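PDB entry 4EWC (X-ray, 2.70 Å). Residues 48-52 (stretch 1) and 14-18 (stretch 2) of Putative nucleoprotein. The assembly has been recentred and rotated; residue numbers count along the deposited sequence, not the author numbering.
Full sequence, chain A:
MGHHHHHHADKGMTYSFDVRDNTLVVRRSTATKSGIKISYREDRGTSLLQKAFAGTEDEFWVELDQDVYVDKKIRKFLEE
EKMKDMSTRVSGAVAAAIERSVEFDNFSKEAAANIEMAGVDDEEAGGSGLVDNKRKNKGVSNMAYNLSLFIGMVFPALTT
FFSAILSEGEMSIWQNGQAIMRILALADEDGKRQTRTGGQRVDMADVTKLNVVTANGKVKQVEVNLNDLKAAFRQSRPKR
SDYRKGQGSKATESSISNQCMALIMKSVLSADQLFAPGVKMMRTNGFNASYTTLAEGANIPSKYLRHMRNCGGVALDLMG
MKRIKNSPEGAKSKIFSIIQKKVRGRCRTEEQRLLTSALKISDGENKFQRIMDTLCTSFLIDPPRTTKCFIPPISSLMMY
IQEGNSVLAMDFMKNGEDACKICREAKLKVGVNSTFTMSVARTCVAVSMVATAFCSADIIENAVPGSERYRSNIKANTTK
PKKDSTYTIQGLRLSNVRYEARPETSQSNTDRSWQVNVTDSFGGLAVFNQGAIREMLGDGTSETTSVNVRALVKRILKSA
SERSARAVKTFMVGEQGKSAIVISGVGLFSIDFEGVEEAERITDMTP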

# COMPACT_ATOMS: atom_id res chain seq x y z
N LEU A 48 37.13 35.24 3.22
CA LEU A 48 36.39 34.91 2.00
C LEU A 48 34.91 34.68 2.30
O LEU A 48 34.04 35.16 1.57
CB LEU A 48 36.98 33.66 1.33
N LEU A 49 34.64 33.96 3.38
CA LEU A 49 33.29 33.54 3.71
C LEU A 49 32.37 34.73 3.99
O LEU A 49 31.15 34.61 3.86
CB LEU A 49 33.29 32.57 4.90
N GLN A 50 32.97 35.86 4.34
CA GLN A 50 32.21 37.07 4.65
C GLN A 50 31.55 37.68 3.42
O GLN A 50 30.37 38.03 3.44
CB GLN A 50 33.11 38.10 5.35
N LYS A 51 32.32 37.80 2.33
CA LYS A 51 31.83 38.42 1.09
C LYS A 51 30.68 37.65 0.45
O LYS A 51 29.81 38.24 -0.21
CB LYS A 51 32.98 38.59 0.08
N ALA A 52 30.68 36.33 0.65
CA ALA A 52 29.63 35.46 0.15
C ALA A 52 28.23 35.88 0.60
O ALA A 52 28.02 36.20 1.78
CB ALA A 52 29.91 34.03 0.57
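Stretch 2 (14-18) TYSFD

Stretch 2, residues 14 to 18, is an extended strand, and it passes beside a short turn of stretch 1 in which residues 49 to 51 have helical phi/psi angles without the regular bonding of a helix. A single weak hydrogen bond, from Lys51 N to Leu48 O at 3.2 Å, ties this turn together. The two pieces belong to one chain, and at least 32 positions of sequence separate any pair that touches. The strand meets the turn mainly at its C-terminal end: the closest pair of CA atoms is Ala52 CA and Ser16 CA, 3.8 Å apart, so these two set the register. Along the strand, phi runs from -105° at Phe17 to -165° at Ser16 and psi from 142° at Phe17 to 172° at Asp18, and the side chains of Tyr15 and Ser16 leave the backbone on different courses, the first toward the turn and the second away from it.

Taken in order, Leu48 makes no close contact with the strand; its CA-to-CB bond points sideways, and its side chain is modelled only as far as CB. Leu49 contributes its backbone instead. Its CA-to-CB bond points away, but its carbonyl reaches the aromatic ring of stretch 2, with Leu49 O 4.1 Å from Phe17 CZ, an oblique approach at ordinary packing distance. Gln50 also points its CA-to-CB bond away, and none of its surface is covered by the strand.

Lys51 is the first residue to turn its CB toward the strand, and Tyr15 answers with a CA-to-CB bond directed toward the turn. The two meet at the root of their side chains, Lys51 CB to Tyr15 CB at 3.9 Å, while the tyrosine, with chi1 at -64° (m), carries its ring end away from stretch 1. The backbones are also near one another here, Lys51 O lying 3.7 Å from Tyr15 O. Two carbonyl oxygens offer no donor, so this proximity is packing without a hydrogen bond. The lysine beyond CB is not modelled, and its amine cannot be placed.

Ala52 carries the most covered surface of any residue in the contact, 77 Å² of a total of 269 Å² summed over both sides. Its CA rests against the strand backbone, 4.0 Å from Tyr15 C and 3.8 Å from Ser16 N. Its CB, sideways at the CA-to-CB bond, lies over one face of the Phe17 ring: Ala52 CB is 3.6 Å from Phe17 CE2 and also 3.6 Å from the ring centroid, only 10° off the ring normal, a well-formed CH-pi contact. Phe17 leaves its backbone sideways too, but chi1 of -85° (m) brings the ring nearer to the turn.

The lesson is one of shape. No hydrogen bond joins the modelled atoms of the two stretches; Ala52 CA packs on the strand backbone while its methyl lies on the face of the Phe17 ring. Ser16, pointing away, has its OG hydrogen-bonded elsewhere in the structure.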

# COMPACT_ATOMS: atom_id res chain seq x y z
N THR A 14 33.16 39.13 -7.77
CA THR A 14 31.92 38.99 -7.01
C THR A 14 31.82 37.63 -6.29
O THR A 14 32.31 36.61 -6.79
CB THR A 14 30.68 39.26 -7.92
OG1 THR A 14 30.58 40.67 -8.17
CG2 THR A 14 29.38 38.78 -7.28
N TYR A 15 31.21 37.63 -5.10
CA TYR A 15 31.11 36.42 -4.28
C TYR A 15 29.68 36.15 -3.79
O TYR A 15 28.89 37.07 -3.61
CB TYR A 15 32.08 36.51 -3.10
CG TYR A 15 33.54 36.55 -3.53
CD1 TYR A 15 34.17 37.75 -3.82
CD2 TYR A 15 34.28 35.37 -3.65
CE1 TYR A 15 35.50 37.79 -4.21
CE2 TYR A 15 35.62 35.40 -4.04
CZ TYR A 15 36.22 36.61 -4.32
OH TYR A 15 37.55 36.64 -4.71
N SER A 16 29.36 34.87 -3.58
CA SER A 16 28.02 34.46 -3.16
C SER A 16 27.99 33.02 -2.64
O SER A 16 28.98 32.30 -2.76
CB SER A 16 27.03 34.59 -4.33
OG SER A 16 27.41 33.74 -5.40
N PHE A 17 26.87 32.62 -2.07
CA PHE A 17 26.65 31.23 -1.69
C PHE A 17 25.69 30.58 -2.69
O PHE A 17 24.74 31.21 -3.14
CB PHE A 17 26.08 31.13 -0.27
CG PHE A 17 27.12 31.16 0.82
CD1 PHE A 17 28.23 30.34 0.77
CD2 PHE A 17 26.99 32.01 1.91
CE1 PHE A 17 29.20 30.36 1.77
CE2 PHE A 17 27.95 32.04 2.91
CZ PHE A 17 29.06 31.22 2.84
N ASP A 18 25.94 29.31 -3.02
CA ASP A 18 25.11 28.59 -3.98
C ASP A 18 25.10 27.11 -3.62
O ASP A 18 25.84 26.68 -2.74
CB ASP A 18 25.65 28.79 -5.40
CG ASP A 18 24.62 28.51 -6.48
OD1 ASP A 18 23.44 28.89 -6.31
OD2 ASP A 18 24.99 27.90 -7.51